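Local coordinates for protein bifunctional dTDP-4-dehydrorhamnose 3,5-epimerase/dTDP-4-dehydrorhamnose reductase (Arabidopsis thaliana, PDB 4QQR) that epimerises dTDP-4-dehydro-6-deoxy-glucose at two sugar carbons and reduces the product with NADPH to dTDP-beta-L-rhamnose, two steps of rhamnose biosynthesis, at residues 16-21 / 62-67; 197-202 / 280-285. One frame throughout, in Å; residues are numbered along the deposited sequence.

Contact 1: residues 16-21 / 62-67; sequences LIYGKT and SHVFNA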
loop_
_atom_site.group_PDB
_atom_site.type_symbol
_atom_site.label_atom_id
_atom_site.label_comp_id
_atom_site.label_asym_id
_atom_site.label_seq_id
_atom_site.Cartn_x
_atom_site.Cartn_y
_atom_site.Cartn_z
ATOM N N LEU A 16 3.025 -22.514 11.304
ATOM C CA LEU A 16 3.730 -22.211 10.072
ATOM C C LEU A 16 4.435 -20.874 10.287
ATOM O O LEU A 16 3.810 -19.890 10.672
ATOM C CB LEU A 16 2.770 -22.157 8.879
ATOM C CG LEU A 16 3.382 -21.853 7.501
ATOM C CD1 LEU A 16 4.440 -22.887 7.115
ATOM C CD2 LEU A 16 2.296 -21.759 6.415
ATOM N N ILE A 17 5.747 -20.850 10.080
ATOM C CA ILE A 17 6.527 -19.643 10.311
ATOM C C ILE A 17 7.225 -19.196 9.031
ATOM O O ILE A 17 7.793 -20.011 8.310
ATOM C CB ILE A 17 7.557 -19.857 11.439
ATOM C CG1 ILE A 17 6.836 -20.260 12.735
ATOM C CG2 ILE A 17 8.390 -18.604 11.642
ATOM C CD1 ILE A 17 7.761 -20.742 13.854
ATOM N N TYR A 18 7.164 -17.903 8.738
ATOM C CA TYR A 18 7.880 -17.360 7.588
ATOM C C TYR A 18 9.056 -16.498 8.022
ATOM O O TYR A 18 8.926 -15.672 8.921
ATOM C CB TYR A 18 6.931 -16.621 6.625
ATOM C CG TYR A 18 6.112 -17.595 5.808
ATOM C CD1 TYR A 18 4.865 -18.027 6.251
ATOM C CD2 TYR A 18 6.610 -18.131 4.625
ATOM C CE1 TYR A 18 4.122 -18.942 5.520
ATOM C CE2 TYR A 18 5.880 -19.052 3.891
ATOM C CZ TYR A 18 4.634 -19.449 4.341
ATOM O OH TYR A 18 3.900 -20.358 3.617
ATOM N N GLY A 19 10.213 -16.741 7.410
ATOM C CA GLY A 19 11.439 -16.032 7.736
ATOM C C GLY A 19 12.438 -16.774 8.611
ATOM O O GLY A 19 12.865 -16.231 9.631
ATOM N N LYS A 20 12.839 -17.992 8.238
ATOM C CA LYS A 20 13.891 -18.683 9.009
ATOM C C LYS A 20 15.226 -17.943 8.896
ATOM O O LYS A 20 16.028 -17.911 9.834
ATOM C CB LYS A 20 14.042 -20.165 8.613
ATOM C CG LYS A 20 14.695 -20.462 7.260
ATOM C CD LYS A 20 14.934 -21.971 7.069
ATOM C CE LYS A 20 15.724 -22.556 8.247
ATOM N NZ LYS A 20 16.045 -24.024 8.131
ATOM N N THR A 21 15.432 -17.341 7.732
ATOM C CA THR A 21 16.585 -16.499 7.454
ATOM C C THR A 21 16.833 -15.448 8.545
ATOM O O THR A 21 17.974 -15.194 8.909
ATOM C CB THR A 21 16.383 -15.788 6.088
ATOM O OG1 THR A 21 16.643 -16.712 5.023
ATOM C CG2 THR A 21 17.288 -14.559 5.953
ATOM N N SER A 62 -2.107 -24.731 12.474
ATOM C CA SER A 62 -3.189 -24.200 13.282
ATOM C C SER A 62 -3.110 -22.668 13.318
ATOM O O SER A 62 -4.134 -21.983 13.496
ATOM C CB SER A 62 -3.129 -24.763 14.707
ATOM O OG SER A 62 -1.968 -24.315 15.382
ATOM N N HIS A 63 -1.890 -22.141 13.180
ATOM C CA HIS A 63 -1.639 -20.695 13.173
ATOM C C HIS A 63 -0.433 -20.424 12.267
ATOM O O HIS A 63 0.330 -21.344 11.960
ATOM C CB HIS A 63 -1.336 -20.145 14.583
ATOM C CG HIS A 63 -2.345 -20.512 15.637
ATOM N ND1 HIS A 63 -2.539 -21.809 16.076
ATOM C CD2 HIS A 63 -3.181 -19.740 16.373
ATOM C CE1 HIS A 63 -3.473 -21.819 17.010
ATOM N NE2 HIS A 63 -3.877 -20.577 17.213
ATOM N N VAL A 64 -0.260 -19.163 11.856
ATOM C CA VAL A 64 0.793 -18.756 10.914
ATOM C C VAL A 64 1.537 -17.538 11.455
ATOM O O VAL A 64 0.933 -16.642 12.009
ATOM C CB VAL A 64 0.211 -18.408 9.497
ATOM C CG1 VAL A 64 1.290 -17.816 8.568
ATOM C CG2 VAL A 64 -0.448 -19.611 8.850
ATOM N N PHE A 65 2.853 -17.512 11.291
ATOM C CA PHE A 65 3.673 -16.415 11.799
ATOM C C PHE A 65 4.455 -15.781 10.666
ATOM O O PHE A 65 5.187 -16.458 9.953
ATOM C CB PHE A 65 4.638 -16.927 12.864
ATOM C CG PHE A 65 3.970 -17.292 14.150
ATOM C CD1 PHE A 65 3.233 -18.466 14.253
ATOM C CD2 PHE A 65 4.088 -16.467 15.268
ATOM C CE1 PHE A 65 2.602 -18.804 15.439
ATOM C CE2 PHE A 65 3.462 -16.798 16.472
ATOM C CZ PHE A 65 2.723 -17.971 16.558
ATOM N N ASN A 66 4.286 -14.482 10.491
ATOM C CA ASN A 66 5.017 -13.764 9.460
ATOM C C ASN A 66 6.188 -12.952 10.037
ATOM O O ASN A 66 6.018 -11.827 10.522
ATOM C CB ASN A 66 4.068 -12.858 8.669
ATOM C CG ASN A 66 4.811 -11.896 7.753
ATOM O OD1 ASN A 66 5.875 -12.223 7.223
ATOM N ND2 ASN A 66 4.255 -10.704 7.570
ATOM N N ALA A 67 7.381 -13.520 9.983
ATOM C CA ALA A 67 8.560 -12.794 10.421
ATOM C C ALA A 67 9.409 -12.469 9.199
ATOM O O ALA A 67 10.566 -12.099 9.326
ATOM C CB ALA A 67 9.337 -13.605 11.423
#
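L16, I17 and Y18 pair with V64, F65 and N66 in two parallel strands, 16-18 and 63-66, whose directions differ by only 11°. The main-chain bonds stagger from one strand to the other: L16 N gives to H63 O at 3.0 Å, L16 O receives F65 N, and Y18 N gives to F65 O. Just past the end of strand 63-66, A67 N closes the series on Y18 O at 2.9 Å.

L16, Y18, V64 and N66 point to one face of the sheet. V64 serves two neighbours with its fork: CG1 stands anti to the backbone N (chi1 173°) and meets the rim of the Y18 ring at CD1, 4.3 Å away, whereas CG2 lies 4.1 Å from L16 CB. A beta-branched residue suits this place because each methyl has its own partner. The Y18 hydroxyl is hydrogen-bonded to D55 of helix 49-59, so a buried polar end is satisfied. Helix 80-103 covers V64 and N66.

On the other face I17 and F65 cross at a slant, I17 CG1 coming to 4.0 Å from F65 CB. The edge of the F65 ring meets L16 O in plane, with CD1 3.9 Å from that oxygen. Helix 23-34 packs here through L28, which touches both I17 and F65. F65 also touches Y111, which probably binds NADPH.

G19 has a positive phi of 102°, poorly tolerated by other residues, and a CB here would also run into A67 O. It begins the glycine-rich GxxGxxG turn that in this family runs from the first strand to the probable NADPH site. That turn, helices on both faces, and a parallel sheet with strand 14-18 between 38-41 and 63-66 together mark a Rossmann fold.

Contact 2: residues 197-202 / 280-285; sequences MTILDE and MSIKES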
loop_
_atom_site.group_PDB
_atom_site.type_symbol
_atom_site.label_atom_id
_atom_site.label_comp_id
_atom_site.label_asym_id
_atom_site.label_seq_id
_atom_site.Cartn_x
_atom_site.Cartn_y
_atom_site.Cartn_z
ATOM N N MET A 197 11.076 0.323 23.407
ATOM C CA MET A 197 11.921 -0.733 22.852
ATOM C C MET A 197 11.328 -2.088 23.174
ATOM O O MET A 197 10.522 -2.222 24.104
ATOM C CB MET A 197 13.358 -0.657 23.402
ATOM C CG MET A 197 14.020 0.730 23.357
ATOM S SD MET A 197 15.824 0.633 23.320
ATOM C CE MET A 197 16.250 2.368 23.110
ATOM N N THR A 198 11.744 -3.090 22.409
ATOM C CA THR A 198 11.188 -4.435 22.516
ATOM C C THR A 198 12.239 -5.415 23.047
ATOM O O THR A 198 13.286 -5.597 22.429
ATOM C CB THR A 198 10.688 -4.923 21.119
ATOM O OG1 THR A 198 9.727 -3.996 20.600
ATOM C CG2 THR A 198 10.062 -6.297 21.199
ATOM N N ILE A 199 11.968 -6.062 24.178
ATOM C CA ILE A 199 12.872 -7.112 24.652
ATOM C C ILE A 199 12.436 -8.460 24.098
ATOM O O ILE A 199 11.542 -9.101 24.651
ATOM C CB ILE A 199 12.905 -7.214 26.176
ATOM C CG1 ILE A 199 13.206 -5.861 26.809
ATOM C CG2 ILE A 199 13.939 -8.241 26.586
ATOM C CD1 ILE A 199 14.503 -5.286 26.346
ATOM N N LEU A 200 13.051 -8.884 22.995
ATOM C CA LEU A 200 12.625 -10.109 22.300
ATOM C C LEU A 200 12.540 -11.343 23.203
ATOM O O LEU A 200 11.653 -12.166 23.040
ATOM C CB LEU A 200 13.535 -10.417 21.111
ATOM C CG LEU A 200 13.578 -9.389 19.987
ATOM C CD1 LEU A 200 14.569 -9.822 18.914
ATOM C CD2 LEU A 200 12.175 -9.154 19.406
ATOM N N ASP A 201 13.468 -11.466 24.148
ATOM C CA ASP A 201 13.510 -12.614 25.048
ATOM C C ASP A 201 12.249 -12.727 25.896
ATOM O O ASP A 201 11.786 -13.833 26.164
ATOM C CB ASP A 201 14.735 -12.529 25.963
ATOM C CG ASP A 201 16.030 -12.742 25.220
ATOM O OD1 ASP A 201 16.656 -13.801 25.429
ATOM O OD2 ASP A 201 16.415 -11.858 24.418
ATOM N N GLU A 202 11.711 -11.588 26.334
ATOM C CA GLU A 202 10.437 -11.573 27.053
ATOM C C GLU A 202 9.219 -11.558 26.114
ATOM O O GLU A 202 8.256 -12.295 26.329
ATOM C CB GLU A 202 10.362 -10.384 28.006
ATOM C CG GLU A 202 9.037 -10.304 28.742
ATOM C CD GLU A 202 8.939 -9.067 29.621
ATOM O OE1 GLU A 202 9.766 -8.147 29.430
ATOM O OE2 GLU A 202 8.049 -9.013 30.502
ATOM N N MET A 280 6.807 -6.800 31.904
ATOM C CA MET A 280 7.693 -5.910 32.646
ATOM C C MET A 280 8.115 -4.682 31.843
ATOM O O MET A 280 8.095 -4.694 30.606
ATOM C CB MET A 280 8.939 -6.665 33.068
ATOM C CG MET A 280 8.660 -8.036 33.627
ATOM S SD MET A 280 10.220 -8.871 33.955
ATOM C CE MET A 280 11.050 -7.628 34.948
ATOM N N SER A 281 8.511 -3.624 32.547
ATOM C CA SER A 281 9.009 -2.430 31.874
ATOM C C SER A 281 10.436 -2.633 31.380
ATOM O O SER A 281 11.121 -3.562 31.817
ATOM C CB SER A 281 8.930 -1.215 32.787
ATOM O OG SER A 281 7.584 -0.833 32.957
ATOM N N ILE A 282 10.877 -1.757 30.474
ATOM C CA ILE A 282 12.158 -1.962 29.805
ATOM C C ILE A 282 13.261 -2.163 30.800
ATOM O O ILE A 282 13.937 -3.195 30.775
ATOM C CB ILE A 282 12.580 -0.818 28.889
ATOM C CG1 ILE A 282 11.489 0.246 28.812
ATOM C CG2 ILE A 282 13.009 -1.378 27.514
ATOM C CD1 ILE A 282 11.565 1.294 29.899
ATOM N N LYS A 283 13.425 -1.184 31.687
ATOM C CA LYS A 283 14.523 -1.213 32.648
ATOM C C LYS A 283 14.579 -2.531 33.404
ATOM O O LYS A 283 15.612 -3.212 33.368
ATOM C CB LYS A 283 14.514 0.018 33.564
ATOM C CG LYS A 283 14.765 1.316 32.779
ATOM C CD LYS A 283 15.080 2.510 33.672
ATOM C CE LYS A 283 15.110 3.807 32.852
ATOM N NZ LYS A 283 15.234 5.025 33.718
ATOM N N GLU A 284 13.475 -2.921 34.040
ATOM C CA GLU A 284 13.492 -4.179 34.776
ATOM C C GLU A 284 13.643 -5.365 33.821
ATOM O O GLU A 284 14.316 -6.346 34.151
ATOM C CB GLU A 284 12.288 -4.339 35.734
ATOM C CG GLU A 284 10.922 -3.885 35.191
ATOM C CD GLU A 284 9.717 -4.473 35.969
ATOM O OE1 GLU A 284 9.900 -4.871 37.146
ATOM O OE2 GLU A 284 8.589 -4.542 35.402
ATOM N N SER A 285 13.048 -5.258 32.633
ATOM C CA SER A 285 13.117 -6.333 31.639
ATOM C C SER A 285 14.522 -6.445 31.062
ATOM O O SER A 285 15.031 -7.550 30.860
ATOM C CB SER A 285 12.094 -6.108 30.521
ATOM O OG SER A 285 12.067 -7.183 29.603
#
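E202 spreads its carboxylate across the start of helix 282-291, and this is the close-fitting part of the contact. S285 OG donates to E202 OE1 at 2.5 Å, nearly along the C-O axis. M280 N gives a straight bond (169°) to E202 OE2 at 2.9 Å, arriving on the syn side and slightly out of the carboxylate plane. M280 CG lies 3.3 Å from E202 OE2, the two side chains crossing at a slant. The long glutamate suits the place: CG stands anti to the backbone N and the chain runs on extended, carrying the acid over to the other segment. S285, with OG also anti to its backbone N (chi1 -175°), presents the hydroxyl to E202 while I199 CG1 lies 3.3 Å from that same OG.

The apolar part, also buried, is looser: I282 CG2 lies 4.2 Å from M197 CB and 4.3 Å from I199 CD1. On the solvent side, E284 OE2 turns back to accept S281 N, and K283 reaches E231 in a salt bridge.

An alanine at E202 would probably leave S285 OG and M280 N without their acceptor and open a gap beside the M280 side chain.

N223 adds a weak bond to E202 OE1. Three donors thus gather round a buried carboxylate, which would probably favour its charged form, although E284 nearby carries the same charge.

Contact 1 comes first along the chain and is complete before contact 2 opens; their centres lie 23 Å apart, and the nearest atoms, about 10 Å apart, do not touch. Contact 1 joins two inner strands of the six-stranded parallel sheet, whereas contact 2 joins the starts of helices 200-212 and 282-291, the latter being the last helix of the modelled chain. Helix 23-34 links them: A67 of contact 1 and L200 of contact 2 both touch its I24, which probably binds NADPH. The sheet core and the start of helix 200-212 thus both pack against helix 23-34, close to the probable cofactor site, and helix 282-291 enters contact 2 through its other segment.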